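SsfX3 (Streptomyces sp. SF2575, PDB 3SKV) transfers a salicylyl group in a tetracycline biosynthetic pathway, as an acyltransferase that joins a jelly-roll domain to a GDSL/SGNH-type hydrolase domain. Local coordinates at residues Leu42-Ala47 with Leu57-Ala62; Ser83-His88 with Leu157-Leu162; Arg99-Gly104 with Gln164-Glu169; Leu120-Val125 with Ala202-Thr207. The protein carries 1 engineered substitution. All coordinates share one frame; numbering follows the deposited sequence.

Contact 1. Residues Leu42-Ala47 with Leu57-Ala62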
loop_
_atom_site.group_PDB
_atom_site.type_symbol
_atom_site.label_atom_id
_atom_site.label_comp_id
_atom_site.label_asym_id
_atom_site.label_seq_id
_atom_site.Cartn_x
_atom_site.Cartn_y
_atom_site.Cartn_z
ATOM N N LEU A 42 -0.654 20.857 -5.128
ATOM C CA LEU A 42 -0.517 19.600 -4.365
ATOM C C LEU A 42 -1.015 18.398 -5.152
ATOM O O LEU A 42 -2.021 18.484 -5.866
ATOM C CB LEU A 42 -1.166 19.626 -2.957
ATOM C CG LEU A 42 -0.903 20.871 -2.063
ATOM C CD1 LEU A 42 -1.561 20.733 -0.722
ATOM C CD2 LEU A 42 0.580 21.181 -1.902
ATOM N N THR A 43 -0.273 17.297 -5.042
ATOM C CA THR A 43 -0.559 16.012 -5.661
ATOM C C THR A 43 -0.536 14.964 -4.550
ATOM O O THR A 43 0.440 14.874 -3.803
ATOM C CB THR A 43 0.481 15.669 -6.790
ATOM O OG1 THR A 43 0.589 16.736 -7.736
ATOM C CG2 THR A 43 0.130 14.395 -7.536
ATOM N N TYR A 44 -1.607 14.174 -4.457
ATOM C CA TYR A 44 -1.718 13.060 -3.526
ATOM C C TYR A 44 -1.513 11.820 -4.359
ATOM O O TYR A 44 -2.252 11.564 -5.305
ATOM C CB TYR A 44 -3.066 13.024 -2.815
ATOM C CG TYR A 44 -3.275 14.203 -1.889
ATOM C CD1 TYR A 44 -3.741 15.428 -2.378
ATOM C CD2 TYR A 44 -2.998 14.103 -0.527
ATOM C CE1 TYR A 44 -3.902 16.525 -1.539
ATOM C CE2 TYR A 44 -3.188 15.187 0.326
ATOM C CZ TYR A 44 -3.644 16.393 -0.185
ATOM O OH TYR A 44 -3.798 17.475 0.643
ATOM N N ARG A 45 -0.439 11.115 -4.085
ATOM C CA ARG A 45 -0.149 9.907 -4.821
ATOM C C ARG A 45 -0.543 8.744 -3.931
ATOM O O ARG A 45 -0.458 8.832 -2.705
ATOM C CB ARG A 45 1.331 9.875 -5.263
ATOM C CG ARG A 45 1.750 11.134 -6.040
ATOM C CD ARG A 45 2.250 10.860 -7.436
ATOM N NE ARG A 45 2.945 12.025 -8.018
ATOM C CZ ARG A 45 2.706 12.545 -9.226
ATOM N NH1 ARG A 45 1.765 12.026 -10.005
ATOM N NH2 ARG A 45 3.383 13.610 -9.645
ATOM N N GLY A 46 -1.042 7.696 -4.539
ATOM C CA GLY A 46 -1.502 6.532 -3.785
ATOM C C GLY A 46 -2.882 6.681 -3.175
ATOM O O GLY A 46 -3.325 5.789 -2.435
ATOM N N ALA A 47 -3.588 7.795 -3.479
ATOM C CA ALA A 47 -4.980 7.996 -3.001
ATOM C C ALA A 47 -5.952 7.875 -4.187
ATOM O O ALA A 47 -5.652 8.341 -5.285
ATOM C CB ALA A 47 -5.134 9.348 -2.316
ATOM N N LEU A 57 -9.202 17.398 5.006
ATOM C CA LEU A 57 -9.043 16.637 3.798
ATOM C C LEU A 57 -8.519 15.253 4.141
ATOM O O LEU A 57 -7.434 15.127 4.680
ATOM C CB LEU A 57 -8.105 17.419 2.814
ATOM C CG LEU A 57 -8.060 17.008 1.330
ATOM C CD1 LEU A 57 -7.120 15.841 1.114
ATOM C CD2 LEU A 57 -9.454 16.711 0.777
ATOM N N ALA A 58 -9.311 14.228 3.880
ATOM C CA ALA A 58 -8.940 12.834 4.125
ATOM C C ALA A 58 -8.647 12.073 2.819
ATOM O O ALA A 58 -9.545 11.904 1.991
ATOM C CB ALA A 58 -10.050 12.127 4.882
ATOM N N PRO A 59 -7.421 11.590 2.600
ATOM C CA PRO A 59 -7.161 10.777 1.393
ATOM C C PRO A 59 -7.759 9.378 1.641
ATOM O O PRO A 59 -7.684 8.861 2.775
ATOM C CB PRO A 59 -5.623 10.721 1.299
ATOM C CG PRO A 59 -5.104 11.593 2.406
ATOM C CD PRO A 59 -6.207 11.693 3.432
ATOM N N TRP A 60 -8.415 8.801 0.612
ATOM C CA TRP A 60 -9.011 7.464 0.674
ATOM C C TRP A 60 -8.398 6.578 -0.377
ATOM O O TRP A 60 -8.007 7.047 -1.443
ATOM C CB TRP A 60 -10.528 7.511 0.476
ATOM C CG TRP A 60 -11.304 7.971 1.678
ATOM C CD1 TRP A 60 -11.356 9.235 2.192
ATOM C CD2 TRP A 60 -12.262 7.197 2.411
ATOM N NE1 TRP A 60 -12.225 9.276 3.262
ATOM C CE2 TRP A 60 -12.828 8.049 3.392
ATOM C CE3 TRP A 60 -12.715 5.868 2.319
ATOM C CZ2 TRP A 60 -13.800 7.603 4.298
ATOM C CZ3 TRP A 60 -13.668 5.422 3.226
ATOM C CH2 TRP A 60 -14.188 6.276 4.213
ATOM N N ARG A 61 -8.329 5.289 -0.087
ATOM C CA ARG A 61 -7.798 4.307 -1.028
ATOM C C ARG A 61 -8.916 3.522 -1.744
ATOM O O ARG A 61 -8.695 2.446 -2.262
ATOM C CB ARG A 61 -6.748 3.424 -0.370
ATOM C CG ARG A 61 -5.463 4.190 -0.096
ATOM C CD ARG A 61 -4.378 3.239 0.320
ATOM N NE ARG A 61 -4.677 2.654 1.617
ATOM C CZ ARG A 61 -4.514 1.375 1.932
ATOM N NH1 ARG A 61 -4.008 0.524 1.044
ATOM N NH2 ARG A 61 -4.853 0.935 3.135
ATOM N N ALA A 62 -10.103 4.115 -1.811
ATOM C CA ALA A 62 -11.303 3.642 -2.504
ATOM C C ALA A 62 -12.235 4.868 -2.684
ATOM O O ALA A 62 -12.000 5.855 -1.985
ATOM C CB ALA A 62 -11.995 2.567 -1.688
#
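Tyr44 and Leu57 reach for each other from opposite directions. The phenol end of Tyr44 meets one methyl of the leucine, with Leu57 CD1 3.7 Å from Tyr44 OH and 3.8 Å from Tyr44 CZ, set obliquely to the ring. CG of Tyr44 lies beside its own backbone N (chi1 -66°), which sends the ring across the gap between strands 43-45 and 56-60, while Leu57, with CG anti to N (chi1 -164°), leans back to meet it. Farther along, Pro59 turns its ring toward the first strand and puts CB 3.9 Å from Ala47 CB. At Gly46, whose positive phi suits glycine, the chain bends, and the Gly46 carbonyl O lies 3.5 Å from Arg61 CG, against the aliphatic root of that side chain. The guanidinium goes elsewhere: Arg61 NE hydrogen-bonds to Gln81 O and NH1 to Ser222 O. Leu50, on strand 49-53, packs against Tyr44, Leu57 and Pro59 alike. No hydrogen bond joins the two segments, so two sheets of the N-terminal jelly-roll domain meet here through apolar side chains, and the one polar atom at the aromatic tip, Tyr44 OH, is satisfied by Pro37 O.

Contact 2. Residues Ser83-His88 with Leu157-Leu162. Engineered in segment 83-88: His88 (natural residue Cys).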
loop_
_atom_site.group_PDB
_atom_site.type_symbol
_atom_site.label_atom_id
_atom_site.label_comp_id
_atom_site.label_asym_id
_atom_site.label_seq_id
_atom_site.Cartn_x
_atom_site.Cartn_y
_atom_site.Cartn_z
ATOM N N SER A 83 -1.989 4.202 4.081
ATOM C CA SER A 83 -0.928 3.282 3.702
ATOM C C SER A 83 -0.552 3.415 2.207
ATOM O O SER A 83 -1.396 3.226 1.316
ATOM C CB SER A 83 -1.353 1.859 4.031
ATOM O OG SER A 83 -0.196 1.063 4.207
ATOM N N GLY A 84 0.706 3.791 1.962
ATOM C CA GLY A 84 1.235 4.018 0.616
ATOM C C GLY A 84 0.808 5.359 0.035
ATOM O O GLY A 84 1.067 5.640 -1.133
ATOM N N VAL A 85 0.132 6.191 0.843
ATOM C CA VAL A 85 -0.325 7.508 0.389
ATOM C C VAL A 85 0.778 8.537 0.638
ATOM O O VAL A 85 1.394 8.570 1.717
ATOM C CB VAL A 85 -1.689 7.947 1.014
ATOM C CG1 VAL A 85 -2.095 9.365 0.550
ATOM C CG2 VAL A 85 -2.796 6.937 0.710
ATOM N N ARG A 86 1.033 9.376 -0.365
ATOM C CA ARG A 86 1.995 10.457 -0.200
ATOM C C ARG A 86 1.554 11.780 -0.760
ATOM O O ARG A 86 0.749 11.818 -1.681
ATOM C CB ARG A 86 3.460 10.075 -0.489
ATOM C CG ARG A 86 3.686 9.497 -1.814
ATOM C CD ARG A 86 3.843 8.005 -1.822
ATOM N NE ARG A 86 4.072 7.681 -3.218
ATOM C CZ ARG A 86 3.211 7.067 -4.002
ATOM N NH1 ARG A 86 2.132 6.498 -3.493
ATOM N NH2 ARG A 86 3.467 6.937 -5.293
ATOM N N LEU A 87 1.971 12.862 -0.112
ATOM C CA LEU A 87 1.682 14.217 -0.541
ATOM C C LEU A 87 2.963 14.790 -1.194
ATOM O O LEU A 87 4.018 14.805 -0.569
ATOM C CB LEU A 87 1.184 15.074 0.645
ATOM C CG LEU A 87 0.991 16.585 0.352
ATOM C CD1 LEU A 87 -0.116 16.818 -0.691
ATOM C CD2 LEU A 87 0.683 17.365 1.623
ATOM N N HIS A 88 2.872 15.198 -2.467
ATOM C CA HIS A 88 4.003 15.755 -3.200
ATOM C C HIS A 88 3.781 17.229 -3.460
ATOM O O HIS A 88 2.662 17.659 -3.765
ATOM C CB HIS A 88 4.172 15.076 -4.568
ATOM C CG HIS A 88 4.690 13.674 -4.546
ATOM N ND1 HIS A 88 5.413 13.183 -5.599
ATOM C CD2 HIS A 88 4.506 12.684 -3.643
ATOM C CE1 HIS A 88 5.689 11.919 -5.300
ATOM N NE2 HIS A 88 5.150 11.570 -4.139
ATOM N N LEU A 157 5.672 13.720 1.426
ATOM C CA LEU A 157 5.213 13.419 2.781
ATOM C C LEU A 157 4.537 12.045 2.693
ATOM O O LEU A 157 3.473 11.932 2.071
ATOM C CB LEU A 157 4.191 14.487 3.238
ATOM C CG LEU A 157 4.689 15.648 4.115
ATOM C CD1 LEU A 157 6.015 16.212 3.634
ATOM C CD2 LEU A 157 3.676 16.737 4.154
ATOM N N TRP A 158 5.204 11.001 3.207
ATOM C CA TRP A 158 4.671 9.646 3.213
ATOM C C TRP A 158 3.865 9.493 4.470
ATOM O O TRP A 158 4.401 9.428 5.583
ATOM C CB TRP A 158 5.792 8.623 3.177
ATOM C CG TRP A 158 6.403 8.495 1.835
ATOM C CD1 TRP A 158 7.222 9.390 1.209
ATOM C CD2 TRP A 158 6.335 7.344 0.986
ATOM N NE1 TRP A 158 7.628 8.885 -0.012
ATOM C CE2 TRP A 158 7.097 7.634 -0.174
ATOM C CE3 TRP A 158 5.656 6.118 1.065
ATOM C CZ2 TRP A 158 7.214 6.736 -1.229
ATOM C CZ3 TRP A 158 5.725 5.259 -0.007
ATOM C CH2 TRP A 158 6.521 5.553 -1.126
ATOM N N LEU A 159 2.571 9.474 4.287
ATOM C CA LEU A 159 1.566 9.422 5.346
ATOM C C LEU A 159 1.616 8.110 6.144
ATOM O O LEU A 159 2.075 7.102 5.598
ATOM C CB LEU A 159 0.168 9.687 4.729
ATOM C CG LEU A 159 -0.014 11.000 3.886
ATOM C CD1 LEU A 159 -1.501 11.342 3.736
ATOM C CD2 LEU A 159 0.687 12.208 4.547
ATOM N N PRO A 160 1.197 8.122 7.439
ATOM C CA PRO A 160 1.238 6.896 8.253
ATOM C C PRO A 160 0.467 5.715 7.671
ATOM O O PRO A 160 -0.569 5.879 7.036
ATOM C CB PRO A 160 0.688 7.358 9.613
ATOM C CG PRO A 160 -0.136 8.559 9.285
ATOM C CD PRO A 160 0.655 9.250 8.232
ATOM N N THR A 161 0.996 4.521 7.921
ATOM C CA THR A 161 0.534 3.244 7.390
ATOM C C THR A 161 -0.672 2.556 8.024
ATOM O O THR A 161 -1.422 1.896 7.300
ATOM C CB THR A 161 1.718 2.287 7.160
ATOM O OG1 THR A 161 2.527 2.255 8.334
ATOM C CG2 THR A 161 2.574 2.681 5.961
ATOM N N LEU A 162 -0.861 2.654 9.341
ATOM C CA LEU A 162 -1.982 1.955 9.993
ATOM C C LEU A 162 -3.001 2.917 10.636
ATOM O O LEU A 162 -3.711 2.547 11.587
ATOM C CB LEU A 162 -1.408 0.958 11.031
ATOM C CG LEU A 162 -0.371 -0.042 10.480
ATOM C CD1 LEU A 162 0.627 -0.488 11.559
ATOM C CD2 LEU A 162 -1.049 -1.190 9.738
HETATM O O HOH W 1 2.613 6.125 3.087
#
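Leu87 and Leu157 exchange two backbone hydrogen bonds, Leu87 N to Leu157 O and Leu157 N to Leu87 O, both 2.8 Å, as the hydrogen-bonded pair of antiparallel strands 86-91 and 153-158. Beyond the regular pairing Leu159 N still donates to Val85 O at 3.0 Å. A water continues the ladder, donating to Val85 O and to Leu159 O and holding Gly84 N by a weak bond.

On the Leu87 face the packing is apolar. Leu87 and Leu157 lie side by side with their CD2 methyls 4.0 Å apart, and Val85 CG1 meets Leu159 CD1 at a slant, 3.8 Å away.

The other face carries Arg86 and Trp158, a non-hydrogen-bonded pair. Arg86 CD sits over the six-membered ring of the indole, 3.5 Å from its centroid and 5° off the normal, a CH-pi contact; the cation-pi component is long and at most weak. CG of Arg86 stands between N and the carbonyl carbon (chi1 55°) and the chain bends at chi2, which lays the methylene on the ring and carries the guanidinium past it. There NH1 donates to Gly84 O, 2.7 Å away and in the guanidinium plane, and also to Leu220 O, while NH2 forms a salt bridge with Asp219. An alanine in place of Trp158 would probably open a gap beneath Arg86 CD and let the arginine chain turn more easily.

The indole thus supports a buried arginine whose charge is met by Asp219, linking the jelly-roll sheet to strand 219-223 of the hydrolase-like domain.

Contact 3. Residues Arg99-Gly104 with Gln164-Glu169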
loop_
_atom_site.group_PDB
_atom_site.type_symbol
_atom_site.label_atom_id
_atom_site.label_comp_id
_atom_site.label_asym_id
_atom_site.label_seq_id
_atom_site.Cartn_x
_atom_site.Cartn_y
_atom_site.Cartn_z
ATOM N N ARG A 99 -1.017 20.951 9.626
ATOM C CA ARG A 99 -2.062 20.866 10.629
ATOM C C ARG A 99 -2.836 19.573 10.295
ATOM O O ARG A 99 -3.392 19.427 9.198
ATOM C CB ARG A 99 -2.960 22.105 10.629
ATOM C CG ARG A 99 -3.900 22.082 11.805
ATOM C CD ARG A 99 -4.641 23.375 11.926
ATOM N NE ARG A 99 -5.810 23.197 12.780
ATOM C CZ ARG A 99 -6.930 23.885 12.648
ATOM N NH1 ARG A 99 -7.036 24.821 11.711
ATOM N NH2 ARG A 99 -7.958 23.648 13.449
ATOM N N TYR A 100 -2.813 18.624 11.230
ATOM C CA TYR A 100 -3.361 17.303 11.006
ATOM C C TYR A 100 -4.136 16.736 12.185
ATOM O O TYR A 100 -4.135 17.275 13.300
ATOM C CB TYR A 100 -2.187 16.338 10.655
ATOM C CG TYR A 100 -1.319 15.988 11.852
ATOM C CD1 TYR A 100 -0.296 16.831 12.265
ATOM C CD2 TYR A 100 -1.548 14.828 12.596
ATOM C CE1 TYR A 100 0.482 16.530 13.386
ATOM C CE2 TYR A 100 -0.770 14.512 13.712
ATOM C CZ TYR A 100 0.242 15.370 14.107
ATOM O OH TYR A 100 1.016 15.067 15.211
ATOM N N GLU A 101 -4.727 15.571 11.931
ATOM C CA GLU A 101 -5.437 14.748 12.896
ATOM C C GLU A 101 -5.213 13.317 12.427
ATOM O O GLU A 101 -5.447 13.012 11.249
ATOM C CB GLU A 101 -6.925 15.101 12.958
ATOM C CG GLU A 101 -7.610 14.462 14.163
ATOM C CD GLU A 101 -9.126 14.492 14.205
ATOM O OE1 GLU A 101 -9.757 14.803 13.165
ATOM O OE2 GLU A 101 -9.685 14.178 15.282
ATOM N N ALA A 102 -4.671 12.467 13.318
ATOM C CA ALA A 102 -4.397 11.055 13.014
ATOM C C ALA A 102 -5.260 10.169 13.899
ATOM O O ALA A 102 -5.193 10.259 15.131
ATOM C CB ALA A 102 -2.918 10.734 13.181
ATOM N N VAL A 103 -6.135 9.382 13.266
ATOM C CA VAL A 103 -7.058 8.513 14.000
ATOM C C VAL A 103 -6.657 7.046 13.834
ATOM O O VAL A 103 -6.646 6.517 12.712
ATOM C CB VAL A 103 -8.553 8.743 13.632
ATOM C CG1 VAL A 103 -9.461 8.017 14.598
ATOM C CG2 VAL A 103 -8.906 10.218 13.604
ATOM N N GLY A 104 -6.352 6.408 14.956
ATOM C CA GLY A 104 -5.999 4.998 14.989
ATOM C C GLY A 104 -7.238 4.124 14.982
ATOM O O GLY A 104 -8.338 4.624 15.258
ATOM N N GLN A 164 -5.741 6.605 9.954
ATOM C CA GLN A 164 -6.472 7.531 9.096
ATOM C C GLN A 164 -5.806 8.896 9.363
ATOM O O GLN A 164 -5.622 9.278 10.515
ATOM C CB GLN A 164 -7.957 7.577 9.454
ATOM C CG GLN A 164 -8.689 6.295 9.125
ATOM C CD GLN A 164 -10.145 6.352 9.531
ATOM O OE1 GLN A 164 -10.811 7.395 9.482
ATOM N NE2 GLN A 164 -10.694 5.204 9.866
ATOM N N PHE A 165 -5.374 9.576 8.329
ATOM C CA PHE A 165 -4.675 10.862 8.463
ATOM C C PHE A 165 -5.431 11.942 7.694
ATOM O O PHE A 165 -5.682 11.762 6.509
ATOM C CB PHE A 165 -3.245 10.728 7.916
ATOM C CG PHE A 165 -2.361 11.945 8.091
ATOM C CD1 PHE A 165 -1.562 12.088 9.225
ATOM C CD2 PHE A 165 -2.271 12.907 7.087
ATOM C CE1 PHE A 165 -0.721 13.185 9.368
ATOM C CE2 PHE A 165 -1.441 14.016 7.233
ATOM C CZ PHE A 165 -0.653 14.140 8.362
ATOM N N ARG A 166 -5.807 13.042 8.361
ATOM C CA ARG A 166 -6.544 14.160 7.743
ATOM C C ARG A 166 -5.690 15.415 7.835
ATOM O O ARG A 166 -4.917 15.540 8.780
ATOM C CB ARG A 166 -7.926 14.394 8.424
ATOM C CG ARG A 166 -8.655 13.103 8.748
ATOM C CD ARG A 166 -10.148 13.211 8.910
ATOM N NE ARG A 166 -10.690 11.930 9.380
ATOM C CZ ARG A 166 -11.074 11.677 10.630
ATOM N NH1 ARG A 166 -10.976 12.614 11.565
ATOM N NH2 ARG A 166 -11.561 10.485 10.953
ATOM N N LEU A 167 -5.806 16.344 6.876
ATOM C CA LEU A 167 -5.036 17.605 6.899
ATOM C C LEU A 167 -6.008 18.753 6.869
ATOM O O LEU A 167 -7.023 18.696 6.167
ATOM C CB LEU A 167 -4.153 17.843 5.656
ATOM C CG LEU A 167 -3.195 16.835 5.101
ATOM C CD1 LEU A 167 -3.947 15.724 4.294
ATOM C CD2 LEU A 167 -2.195 17.557 4.175
ATOM N N ALA A 168 -5.595 19.865 7.435
ATOM C CA ALA A 168 -6.378 21.098 7.394
ATOM C C ALA A 168 -5.574 22.239 6.744
ATOM O O ALA A 168 -6.160 23.142 6.152
ATOM C CB ALA A 168 -6.816 21.485 8.801
ATOM N N GLU A 169 -4.231 22.180 6.816
ATOM C CA GLU A 169 -3.366 23.249 6.307
ATOM C C GLU A 169 -1.927 22.804 6.132
ATOM O O GLU A 169 -1.440 21.941 6.860
ATOM C CB GLU A 169 -3.380 24.408 7.323
ATOM C CG GLU A 169 -2.889 25.762 6.821
ATOM C CD GLU A 169 -2.628 26.791 7.907
ATOM O OE1 GLU A 169 -2.803 26.476 9.111
ATOM O OE2 GLU A 169 -2.230 27.922 7.545
#
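Tyr100 and Phe165 pack on the inner face of an antiparallel pair, strands 96-103 and 164-172, neighbours in a four-stranded sheet of the jelly-roll domain. The axes of their segments 99-103 and 164-167 approach to 4.7 Å and run nearly antiparallel. Glu101 and Arg166 exchange backbone bonds in both directions, as do Val103 and Gln164; Arg166 N to Glu101 O, at 2.9 Å, is nearly straight.

The tight side holds Tyr100, Ala102, Phe165 and Leu167, all buried. Phe165 CZ reaches Tyr100 CB at 3.5 Å, and the two rings, with planes only 10° apart, are slid past each other until they barely overlap, centroids 5.5 Å apart. This offset follows from Tyr100, whose CG stands between its N and carbonyl carbon (chi1 73°) and whose ring leads away from Phe165 toward Ala141 and Leu143 of strand 141-145, its OH accepting from Lys136 N in the loop after strand 128-134. Leu135 and Pro160 fill in from the loops around the pair.

The opposite face is looser, and all its side chains are partly exposed. Arg99 stretches out fully extended, with Ala168 CB over one face of its guanidinium, and finds its charge partner in Asp140; Glu169 turns to Ser34. Trp56 touches Arg99, Glu101 and Arg166 on this side. Between the strands, Glu101 and Arg166 run side by side, the guanidinium also brushing a methyl of Val103. Their salt bridge joins Glu101 OE1 to Arg166 NH1 at 3.0 Å, the oxygen near the guanidinium plane although the carboxylate itself is turned 77° to it.

Contact 4. Residues Leu120-Val125 with Ala202-Thr207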
loop_
_atom_site.group_PDB
_atom_site.type_symbol
_atom_site.label_atom_id
_atom_site.label_comp_id
_atom_site.label_asym_id
_atom_site.label_seq_id
_atom_site.Cartn_x
_atom_site.Cartn_y
_atom_site.Cartn_z
ATOM N N LEU A 120 4.303 7.217 12.648
ATOM C CA LEU A 120 5.352 7.937 11.924
ATOM C C LEU A 120 4.893 8.471 10.578
ATOM O O LEU A 120 4.020 7.898 9.936
ATOM C CB LEU A 120 6.644 7.097 11.769
ATOM C CG LEU A 120 7.294 6.510 13.058
ATOM C CD1 LEU A 120 8.337 5.468 12.703
ATOM C CD2 LEU A 120 7.891 7.618 13.966
ATOM N N LEU A 121 5.489 9.584 10.181
ATOM C CA LEU A 121 5.279 10.306 8.949
ATOM C C LEU A 121 6.700 10.526 8.440
ATOM O O LEU A 121 7.576 10.969 9.192
ATOM C CB LEU A 121 4.571 11.650 9.288
ATOM C CG LEU A 121 4.237 12.768 8.238
ATOM C CD1 LEU A 121 5.399 13.206 7.392
ATOM C CD2 LEU A 121 2.942 12.562 7.536
ATOM N N ASP A 122 6.942 10.173 7.176
ATOM C CA ASP A 122 8.250 10.372 6.577
ATOM C C ASP A 122 8.232 11.570 5.678
ATOM O O ASP A 122 7.252 11.797 4.962
ATOM C CB ASP A 122 8.711 9.138 5.799
ATOM C CG ASP A 122 9.274 8.021 6.668
ATOM O OD1 ASP A 122 9.457 8.249 7.890
ATOM O OD2 ASP A 122 9.542 6.917 6.125
ATOM N N VAL A 123 9.329 12.336 5.722
ATOM C CA VAL A 123 9.552 13.499 4.877
ATOM C C VAL A 123 10.757 13.141 3.988
ATOM O O VAL A 123 11.887 12.962 4.473
ATOM C CB VAL A 123 9.763 14.819 5.684
ATOM C CG1 VAL A 123 9.891 16.016 4.755
ATOM C CG2 VAL A 123 8.635 15.054 6.701
ATOM N N LEU A 124 10.492 12.994 2.685
ATOM C CA LEU A 124 11.529 12.725 1.703
ATOM C C LEU A 124 11.792 13.989 0.917
ATOM O O LEU A 124 10.847 14.723 0.596
ATOM C CB LEU A 124 11.136 11.582 0.771
ATOM C CG LEU A 124 11.560 10.181 1.201
ATOM C CD1 LEU A 124 10.808 9.724 2.428
ATOM C CD2 LEU A 124 11.357 9.217 0.085
ATOM N N VAL A 125 13.070 14.278 0.657
ATOM C CA VAL A 125 13.488 15.443 -0.110
ATOM C C VAL A 125 14.308 14.910 -1.284
ATOM O O VAL A 125 15.375 14.336 -1.073
ATOM C CB VAL A 125 14.261 16.470 0.764
ATOM C CG1 VAL A 125 14.865 17.584 -0.096
ATOM C CG2 VAL A 125 13.356 17.053 1.845
ATOM N N ALA A 202 10.504 0.111 9.251
ATOM C CA ALA A 202 11.206 1.150 10.004
ATOM C C ALA A 202 10.378 2.445 10.054
ATOM O O ALA A 202 10.268 3.072 11.112
ATOM C CB ALA A 202 12.573 1.398 9.386
ATOM N N SER A 203 9.746 2.802 8.931
ATOM C CA SER A 203 8.921 4.006 8.794
ATOM C C SER A 203 8.066 3.887 7.508
ATOM O O SER A 203 8.332 2.965 6.728
ATOM C CB SER A 203 9.820 5.247 8.773
ATOM O OG SER A 203 10.760 5.245 7.710
ATOM N N PRO A 204 7.063 4.778 7.229
ATOM C CA PRO A 204 6.213 4.578 6.010
ATOM C C PRO A 204 6.888 4.461 4.644
ATOM O O PRO A 204 6.347 3.789 3.761
ATOM C CB PRO A 204 5.218 5.747 6.052
ATOM C CG PRO A 204 5.215 6.191 7.472
ATOM C CD PRO A 204 6.561 5.910 8.045
ATOM N N SER A 205 8.034 5.150 4.441
ATOM C CA SER A 205 8.741 5.102 3.161
ATOM C C SER A 205 9.649 3.866 3.120
ATOM O O SER A 205 10.311 3.613 2.109
ATOM C CB SER A 205 9.533 6.386 2.917
ATOM O OG SER A 205 10.595 6.511 3.849
ATOM N N ARG A 206 9.618 3.055 4.199
ATOM C CA ARG A 206 10.474 1.884 4.277
ATOM C C ARG A 206 9.747 0.548 4.367
ATOM O O ARG A 206 10.336 -0.440 4.820
ATOM C CB ARG A 206 11.592 2.091 5.306
ATOM C CG ARG A 206 12.677 3.074 4.811
ATOM C CD ARG A 206 13.775 3.321 5.820
ATOM N NE ARG A 206 13.276 4.215 6.871
ATOM C CZ ARG A 206 13.904 4.469 8.019
ATOM N NH1 ARG A 206 15.077 3.900 8.283
ATOM N NH2 ARG A 206 13.360 5.285 8.914
ATOM N N THR A 207 8.481 0.491 3.868
ATOM C CA THR A 207 7.745 -0.773 3.754
ATOM C C THR A 207 8.331 -1.451 2.508
ATOM O O THR A 207 8.967 -0.771 1.690
ATOM C CB THR A 207 6.215 -0.578 3.610
ATOM O OG1 THR A 207 5.936 0.128 2.407
ATOM C CG2 THR A 207 5.587 0.151 4.791
#
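Asp122 OD2 accepts three hydrogen bonds from the loop 202-207. Ser203 OG donates to OD2 at 2.6 Å on the syn side of the carboxylate, while Ser205 OG and Ser205 N, the latter at 2.9 Å, both meet it on the anti side, well out of the carboxylate plane. Each serine hydroxyl stands between its N and carbonyl carbon (chi1 60° in Ser203, 67° in Ser205), which presents both to the same oxygen. The second oxygen, OD1, is hydrogen-bonded to Thr132 OG1.

Behind the serines, Arg206 grips Ser203 OG side-on, with Arg206 NE 2.8 Å and Arg206 NH2 2.9 Å from Ser203 OG. Ala202 CB lies over one face of the guanidinium. The hydroxyl is thus held on both sides, its proton given to the aspartate.

Apolar contacts flank this network. Pro204 lies against the strand, its CD 3.9 Å from Leu120 CB, and Leu124 CD1 comes within 3.6 Å of Ser205 CB. Replacing Asp122 with an alanine would probably leave both serine hydroxyls and Ser205 N without their shared acceptor and set the loop freer to shift.

The buried carboxylate ties strand 120-125 of the jelly-roll domain to the loop leading into helix 208-216 of the GDSL-type domain, and its negative charge is probably eased by the three donors and, at second hand through Ser203, by Arg206.

Overall arrangement
Contacts 1, 2 and 3 lie wholly within the N-terminal jelly-roll domain; contact 4 joins that domain to the GDSL-type one. Along the chain contact 1 closes before the others open, whereas contacts 2, 3 and 4 alternate their segments. One sheet runs through contacts 1, 2 and 4: strand 43-45 pairs with 86-91, that with 153-158, and that with 120-125. Contact 3 belongs to the second, four-stranded sheet, and its centre is 11 Å from that of contact 2, where Phe165 meets Leu159 and Pro160. Contacts 2 and 4 are closest, centres 8 Å apart; strands 153-158 and 120-125 are neighbours in the sheet, which places contact 2 beside the domain interface at contact 4.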